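Side-chain contacts in pesticidal crystal protein Cry4Aa (Bacillus thuringiensis, PDB 2C9K), which kills mosquito larvae by binding to cells of the midgut epithelium and bringing about their colloid-osmotic lysis: residues S64-N69 / C125-S130; Q490-G493 / D498-D501; G493-D498 / K566-L571. All blocks are in the same frame, centred on the assembly; numbering follows the deposited sequence.

Contact 1 belongs to the helical N-terminal domain, while contacts 2 and 3 sit together in the C-terminal beta-sandwich domain. Contact 1 stands apart: its centre is about 34 Å from that of contact 2 and about 33 Å from that of contact 3, and nearest atoms stay about 21 Å away from either. Contacts 2 and 3 are neighbours, with centres about 8 Å apart, and share G493 and D498 of one loop. They meet in a common apolar cluster, where L499 CD1 lies 3.6 Å from F568 CZ and P492 CG lies 4.0 Å from F568 CE1. Through K202, T194 and V198 of helix 183-208, this loop also touches the helical domain.

Contact 1: residues S64-N69 / C125-S130; sequences STYISN and CPPNPS
The phenol ring of Y66 lies with one face against the pyrrolidine ring of P126. P126 CG sits 3.2 Å above the plane of the Y66 ring, shifted toward its rim on the hydroxyl side, and is 3.5 Å from the ring centroid, only 21° off the normal. This is a CH-pi contact. On the same side of the ring, P126 CD lies over the CE1 edge, 3.6 Å from Y66 CE1, and P126 CB lies past the rim, 3.7 Å from Y66 CZ. The carbonyl carbon of C125 approaches Y66 CE1 obliquely at 3.7 Å. Beyond the ring, the hydroxyl end passes P127, whose CD is 3.6 Å from Y66 OH.

With CG anti to its own carbonyl carbon (chi1 -75°), Y66 carries its ring from the helix across to the proline loop. No hydrogen bond joins the two segments, so the proline-aromatic packing carries the contact.

Y66 is on the first part of helix 64-74, and the C125-P126-P127 loop connects helix 103-123 to helix 129-137. C125 is tied to C132 of the latter helix by a disulfide, and Y135 touches Y66, C125 and P126 together. On another side of helix 64-74, I67 packs on I51 and K55 of helix 46-58, which places this contact among the helices of the N-terminal bundle.

Contact 2: residues Q490-G493 / D498-D501; sequences QGPG and DLID
D498 turns its carboxylate back on Q490 and G491, the residues that precede it in the same loop. D498 CB is 4.2 Å from G491 N, close to the point where the two backbones come nearest. There G491 CA and D498 CA are 4.0 Å apart. From CB, the next atom, CG, stands anti to the carbonyl carbon of D498 (chi1 -54°), a setting that swings the carboxylate toward the other arm and brings D498 CG to 4.1 Å from Q490 CA. At the tip, D498 OD1 accepts a hydrogen bond from G491 N, 3.1 Å long with an N-H...O angle of 147°, and uses the anti lone pair, the one directed away from the other oxygen.

The CB of Q490 points off from the opposite segment, but a bend at chi2 folds the chain back toward the carboxylate. As modelled, Q490 OE1 lies 3.4 Å from D498 OD1, two acceptors with no hydrogen bond between them.

Next to the carboxylate, the rest of the contact is apolar. L499 CG lies 4.4 Å from G491 CA, and L499 CD1 meets P492 CD at 4.0 Å, the side chains of L499 and P492 lying roughly at right angles.

P492 O is held by K202 NZ of the helical domain. Backbone bonds pair L499 with V489 and D501 with K487. The whole is a beta hairpin of antiparallel strands 487-489 and 499-501 with a wide connecting loop, bridged near its base by the bond from the backbone N-H of G491 to the D498 carboxylate, in the C-terminal beta-sandwich domain of a delta endotoxin.

Contact 3: residues G493-D498 / K566-L571; sequences GHTGGD and KDFQYL
F568 slides one face of its ring under the methyl of T495, joining segment 493-498 of the hairpin loop to the chain that leads into strand 569-572 of the C-terminal beta sandwich. T495 CG2 stands 4.2 Å above the F568 ring plane, offset toward the rim near CZ, and the two side chains run roughly at right angles.

The second partner of F568 is H494. H494 CE1 lies 3.8 Å from F568 CE1 and 3.9 Å from F568 CD1; the rings meet obliquely, their planes 83° apart and their centroids 5.8 Å from each other. The polar end of the imidazole is held elsewhere, NE2 being bonded to the backbone oxygen of L563, which helps fix how the ring is turned. H494 also packs on T194 and V198 of helix 183-208, and F568 on A526 of strand 517-527, so the contact is buried between sheet and helical domain.

While the methyl of T495 faces the phenylalanine, its hydroxyl OG1 is directed into the loop and donates a 2.7 Å hydrogen bond to G497 O, arriving at a C=O...O angle of 148°.

Contact 1: residues S64-N69 / C125-S130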
loop_
_atom_site.group_PDB
_atom_site.type_symbol
_atom_site.label_atom_id
_atom_site.label_comp_id
_atom_site.label_asym_id
_atom_site.label_seq_id
_atom_site.Cartn_x
_atom_site.Cartn_y
_atom_site.Cartn_z
ATOM N N SER A 64 15.682 8.354 -25.589
ATOM C CA SER A 64 14.250 8.131 -25.629
ATOM C C SER A 64 13.841 6.956 -26.519
ATOM O O SER A 64 12.677 6.550 -26.523
ATOM C CB SER A 64 13.546 9.415 -26.084
ATOM O OG SER A 64 14.292 10.080 -27.088
ATOM N N THR A 65 14.789 6.408 -27.273
ATOM C CA THR A 65 14.493 5.271 -28.143
ATOM C C THR A 65 14.219 4.041 -27.282
ATOM O O THR A 65 13.498 3.134 -27.687
ATOM C CB THR A 65 15.665 4.966 -29.102
ATOM O OG1 THR A 65 16.854 4.714 -28.345
ATOM C CG2 THR A 65 15.907 6.132 -30.026
ATOM N N TYR A 66 14.802 4.022 -26.086
ATOM C CA TYR A 66 14.611 2.915 -25.155
ATOM C C TYR A 66 13.203 2.952 -24.571
ATOM O O TYR A 66 12.600 1.912 -24.302
ATOM C CB TYR A 66 15.623 3.001 -24.012
ATOM C CG TYR A 66 17.026 2.587 -24.382
ATOM C CD1 TYR A 66 17.352 1.245 -24.571
ATOM C CD2 TYR A 66 18.036 3.541 -24.525
ATOM C CE1 TYR A 66 18.652 0.864 -24.890
ATOM C CE2 TYR A 66 19.335 3.171 -24.843
ATOM C CZ TYR A 66 19.637 1.835 -25.023
ATOM O OH TYR A 66 20.925 1.478 -25.333
ATOM N N ILE A 67 12.693 4.163 -24.380
ATOM C CA ILE A 67 11.368 4.361 -23.826
ATOM C C ILE A 67 10.284 3.959 -24.818
ATOM O O ILE A 67 9.367 3.215 -24.478
ATOM C CB ILE A 67 11.176 5.830 -23.417
ATOM C CG1 ILE A 67 12.230 6.196 -22.371
ATOM C CG2 ILE A 67 9.778 6.049 -22.866
ATOM C CD1 ILE A 67 12.163 7.625 -21.903
ATOM N N SER A 68 10.394 4.449 -26.045
ATOM C CA SER A 68 9.414 4.125 -27.078
ATOM C C SER A 68 9.493 2.650 -27.462
ATOM O O SER A 68 8.505 2.060 -27.896
ATOM C CB SER A 68 9.632 4.987 -28.323
ATOM O OG SER A 68 10.928 4.786 -28.859
ATOM N N ASN A 69 10.667 2.052 -27.309
ATOM C CA ASN A 69 10.799 0.645 -27.640
ATOM C C ASN A 69 10.014 -0.144 -26.616
ATOM O O ASN A 69 9.278 -1.068 -26.961
ATOM C CB ASN A 69 12.257 0.195 -27.612
ATOM C CG ASN A 69 12.396 -1.296 -27.834
ATOM O OD1 ASN A 69 12.656 -2.056 -26.899
ATOM N ND2 ASN A 69 12.198 -1.728 -29.073
ATOM N N CYS A 125 17.895 -3.356 -22.748
ATOM C CA CYS A 125 18.478 -2.227 -22.033
ATOM C C CYS A 125 19.814 -1.760 -22.609
ATOM O O CYS A 125 20.425 -2.444 -23.426
ATOM C CB CYS A 125 18.666 -2.601 -20.560
ATOM S SG CYS A 125 19.960 -3.843 -20.256
ATOM N N PRO A 126 20.273 -0.568 -22.197
ATOM C CA PRO A 126 21.547 -0.039 -22.684
ATOM C C PRO A 126 22.686 -1.004 -22.344
ATOM O O PRO A 126 22.620 -1.723 -21.345
ATOM C CB PRO A 126 21.665 1.286 -21.943
ATOM C CG PRO A 126 20.253 1.719 -21.838
ATOM C CD PRO A 126 19.561 0.450 -21.409
ATOM N N PRO A 127 23.746 -1.034 -23.174
ATOM C CA PRO A 127 24.889 -1.923 -22.946
ATOM C C PRO A 127 25.457 -1.810 -21.538
ATOM O O PRO A 127 25.470 -2.787 -20.787
ATOM C CB PRO A 127 25.882 -1.475 -24.014
ATOM C CG PRO A 127 24.983 -1.047 -25.138
ATOM C CD PRO A 127 23.943 -0.238 -24.400
ATOM N N ASN A 128 25.918 -0.610 -21.195
ATOM C CA ASN A 128 26.502 -0.302 -19.886
ATOM C C ASN A 128 25.707 -0.942 -18.732
ATOM O O ASN A 128 24.507 -0.700 -18.582
ATOM C CB ASN A 128 26.563 1.227 -19.724
ATOM C CG ASN A 128 27.426 1.675 -18.550
ATOM O OD1 ASN A 128 27.682 2.872 -18.385
ATOM N ND2 ASN A 128 27.871 0.727 -17.731
ATOM N N PRO A 129 26.372 -1.766 -17.902
ATOM C CA PRO A 129 25.755 -2.452 -16.762
ATOM C C PRO A 129 24.779 -1.610 -15.942
ATOM O O PRO A 129 23.567 -1.800 -16.017
ATOM C CB PRO A 129 26.959 -2.895 -15.941
ATOM C CG PRO A 129 27.947 -3.236 -16.993
ATOM C CD PRO A 129 27.811 -2.084 -17.976
ATOM N N SER A 130 25.315 -0.683 -15.158
ATOM C CA SER A 130 24.488 0.178 -14.317
ATOM C C SER A 130 23.454 0.950 -15.129
ATOM O O SER A 130 22.353 1.221 -14.653
ATOM C CB SER A 130 25.369 1.165 -13.556
ATOM O OG SER A 130 26.045 2.016 -14.463
#

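Contact 2: residues Q490-G493 / D498-D501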
loop_
_atom_site.group_PDB
_atom_site.type_symbol
_atom_site.label_atom_id
_atom_site.label_comp_id
_atom_site.label_asym_id
_atom_site.label_seq_id
_atom_site.Cartn_x
_atom_site.Cartn_y
_atom_site.Cartn_z
ATOM N N GLN A 490 9.583 -2.820 10.006
ATOM C CA GLN A 490 9.381 -2.441 8.620
ATOM C C GLN A 490 9.122 -3.680 7.757
ATOM O O GLN A 490 9.811 -4.693 7.891
ATOM C CB GLN A 490 10.642 -1.732 8.139
ATOM C CG GLN A 490 10.814 -1.680 6.659
ATOM C CD GLN A 490 10.184 -0.458 6.074
ATOM O OE1 GLN A 490 8.970 -0.269 6.155
ATOM N NE2 GLN A 490 11.009 0.400 5.480
ATOM N N GLY A 491 8.127 -3.601 6.879
ATOM C CA GLY A 491 7.824 -4.724 6.008
ATOM C C GLY A 491 8.931 -4.888 4.987
ATOM O O GLY A 491 9.680 -3.943 4.737
ATOM N N PRO A 492 9.072 -6.076 4.382
ATOM C CA PRO A 492 10.117 -6.330 3.382
ATOM C C PRO A 492 9.860 -5.672 2.024
ATOM O O PRO A 492 10.761 -5.553 1.187
ATOM C CB PRO A 492 10.149 -7.853 3.305
ATOM C CG PRO A 492 8.731 -8.218 3.549
ATOM C CD PRO A 492 8.341 -7.313 4.695
ATOM N N GLY A 493 8.626 -5.249 1.801
ATOM C CA GLY A 493 8.322 -4.595 0.548
ATOM C C GLY A 493 7.189 -5.229 -0.214
ATOM O O GLY A 493 6.541 -4.568 -1.022
ATOM N N ASP A 498 3.780 -3.162 7.326
ATOM C CA ASP A 498 4.691 -3.684 8.339
ATOM C C ASP A 498 4.248 -4.984 9.005
ATOM O O ASP A 498 3.117 -5.449 8.805
ATOM C CB ASP A 498 4.931 -2.615 9.400
ATOM C CG ASP A 498 5.407 -1.309 8.797
ATOM O OD1 ASP A 498 6.216 -1.362 7.845
ATOM O OD2 ASP A 498 4.983 -0.234 9.271
ATOM N N LEU A 499 5.149 -5.558 9.805
ATOM C CA LEU A 499 4.895 -6.813 10.508
ATOM C C LEU A 499 5.173 -6.698 12.006
ATOM O O LEU A 499 5.874 -5.791 12.453
ATOM C CB LEU A 499 5.793 -7.919 9.955
ATOM C CG LEU A 499 6.105 -7.990 8.464
ATOM C CD1 LEU A 499 7.306 -8.897 8.258
ATOM C CD2 LEU A 499 4.899 -8.496 7.695
ATOM N N ILE A 500 4.634 -7.640 12.775
ATOM C CA ILE A 500 4.835 -7.677 14.223
ATOM C C ILE A 500 5.968 -8.631 14.571
ATOM O O ILE A 500 6.003 -9.763 14.079
ATOM C CB ILE A 500 3.572 -8.185 14.986
ATOM C CG1 ILE A 500 2.471 -7.124 14.984
ATOM C CG2 ILE A 500 3.938 -8.545 16.422
ATOM C CD1 ILE A 500 1.249 -7.541 15.793
ATOM N N ASP A 501 6.885 -8.161 15.417
ATOM C CA ASP A 501 8.013 -8.963 15.894
ATOM C C ASP A 501 7.474 -9.556 17.197
ATOM O O ASP A 501 7.709 -9.034 18.283
ATOM C CB ASP A 501 9.227 -8.068 16.181
ATOM C CG ASP A 501 10.540 -8.849 16.248
ATOM O OD1 ASP A 501 10.552 -9.957 16.840
ATOM O OD2 ASP A 501 11.563 -8.346 15.719
#

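Contact 3: residues G493-D498 / K566-L571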
loop_
_atom_site.group_PDB
_atom_site.type_symbol
_atom_site.label_atom_id
_atom_site.label_comp_id
_atom_site.label_asym_id
_atom_site.label_seq_id
_atom_site.Cartn_x
_atom_site.Cartn_y
_atom_site.Cartn_z
ATOM N N GLY A 493 8.626 -5.249 1.801
ATOM C CA GLY A 493 8.322 -4.595 0.548
ATOM C C GLY A 493 7.189 -5.229 -0.214
ATOM O O GLY A 493 6.541 -4.568 -1.022
ATOM N N HIS A 494 6.925 -6.502 0.055
ATOM C CA HIS A 494 5.870 -7.204 -0.663
ATOM C C HIS A 494 4.667 -7.663 0.165
ATOM O O HIS A 494 3.794 -8.361 -0.349
ATOM C CB HIS A 494 6.489 -8.398 -1.391
ATOM C CG HIS A 494 7.311 -9.282 -0.506
ATOM N ND1 HIS A 494 6.764 -10.302 0.244
ATOM C CD2 HIS A 494 8.634 -9.278 -0.227
ATOM C CE1 HIS A 494 7.717 -10.888 0.945
ATOM N NE2 HIS A 494 8.862 -10.286 0.679
ATOM N N THR A 495 4.605 -7.279 1.435
ATOM C CA THR A 495 3.479 -7.691 2.263
ATOM C C THR A 495 2.394 -6.619 2.331
ATOM O O THR A 495 1.326 -6.838 2.903
ATOM C CB THR A 495 3.928 -8.038 3.694
ATOM O OG1 THR A 495 4.612 -6.917 4.265
ATOM C CG2 THR A 495 4.844 -9.254 3.684
ATOM N N GLY A 496 2.666 -5.461 1.742
ATOM C CA GLY A 496 1.687 -4.394 1.753
ATOM C C GLY A 496 1.743 -3.513 2.985
ATOM O O GLY A 496 0.987 -2.541 3.089
ATOM N N GLY A 497 2.633 -3.843 3.915
ATOM C CA GLY A 497 2.760 -3.060 5.130
ATOM C C GLY A 497 3.720 -3.692 6.111
ATOM O O GLY A 497 4.387 -4.665 5.779
ATOM N N ASP A 498 3.780 -3.162 7.326
ATOM C CA ASP A 498 4.691 -3.684 8.339
ATOM C C ASP A 498 4.248 -4.984 9.005
ATOM O O ASP A 498 3.117 -5.449 8.805
ATOM C CB ASP A 498 4.931 -2.615 9.400
ATOM C CG ASP A 498 5.407 -1.309 8.797
ATOM O OD1 ASP A 498 6.216 -1.362 7.845
ATOM O OD2 ASP A 498 4.983 -0.234 9.271
ATOM N N LYS A 566 9.410 -16.537 -0.521
ATOM C CA LYS A 566 9.435 -17.901 -0.012
ATOM C C LYS A 566 9.651 -17.957 1.500
ATOM O O LYS A 566 9.388 -18.978 2.132
ATOM C CB LYS A 566 10.527 -18.691 -0.743
ATOM C CG LYS A 566 10.781 -20.087 -0.214
ATOM C CD LYS A 566 11.826 -20.076 0.892
ATOM C CE LYS A 566 13.187 -19.669 0.350
ATOM N NZ LYS A 566 13.646 -20.614 -0.713
ATOM N N ASP A 567 10.110 -16.847 2.074
ATOM C CA ASP A 567 10.382 -16.763 3.508
ATOM C C ASP A 567 9.138 -16.744 4.375
ATOM O O ASP A 567 9.214 -17.041 5.564
ATOM C CB ASP A 567 11.245 -15.536 3.814
ATOM C CG ASP A 567 12.644 -15.643 3.223
ATOM O OD1 ASP A 567 13.370 -14.626 3.209
ATOM O OD2 ASP A 567 13.019 -16.752 2.777
ATOM N N PHE A 568 7.997 -16.383 3.797
ATOM C CA PHE A 568 6.752 -16.374 4.555
ATOM C C PHE A 568 5.967 -17.632 4.231
ATOM O O PHE A 568 5.845 -18.012 3.068
ATOM C CB PHE A 568 5.916 -15.136 4.229
ATOM C CG PHE A 568 6.511 -13.853 4.748
ATOM C CD1 PHE A 568 7.495 -13.182 4.030
ATOM C CD2 PHE A 568 6.115 -13.340 5.981
ATOM C CE1 PHE A 568 8.078 -12.029 4.528
ATOM C CE2 PHE A 568 6.693 -12.187 6.491
ATOM C CZ PHE A 568 7.679 -11.529 5.761
ATOM N N GLN A 569 5.451 -18.288 5.266
ATOM C CA GLN A 569 4.677 -19.510 5.085
ATOM C C GLN A 569 3.344 -19.473 5.823
ATOM O O GLN A 569 3.035 -18.498 6.518
ATOM C CB GLN A 569 5.507 -20.716 5.521
ATOM C CG GLN A 569 6.670 -20.990 4.576
ATOM C CD GLN A 569 6.205 -21.281 3.153
ATOM O OE1 GLN A 569 6.995 -21.231 2.206
ATOM N NE2 GLN A 569 4.914 -21.599 3.000
ATOM N N TYR A 570 2.552 -20.531 5.673
ATOM C CA TYR A 570 1.239 -20.576 6.300
ATOM C C TYR A 570 0.987 -21.724 7.258
ATOM O O TYR A 570 1.166 -22.889 6.907
ATOM C CB TYR A 570 0.149 -20.631 5.230
ATOM C CG TYR A 570 0.062 -19.436 4.306
ATOM C CD1 TYR A 570 1.094 -19.137 3.414
ATOM C CD2 TYR A 570 -1.087 -18.638 4.282
ATOM C CE1 TYR A 570 0.983 -18.075 2.517
ATOM C CE2 TYR A 570 -1.209 -17.575 3.388
ATOM C CZ TYR A 570 -0.171 -17.303 2.508
ATOM O OH TYR A 570 -0.294 -16.268 1.623
ATOM N N LEU A 571 0.550 -21.389 8.467
ATOM C CA LEU A 571 0.205 -22.401 9.462
ATOM C C LEU A 571 -1.219 -22.123 9.906
ATOM O O LEU A 571 -1.647 -20.969 9.953
ATOM C CB LEU A 571 1.152 -22.373 10.665
ATOM C CG LEU A 571 2.371 -23.280 10.488
ATOM C CD1 LEU A 571 3.255 -23.237 11.727
ATOM C CD2 LEU A 571 1.887 -24.695 10.209
#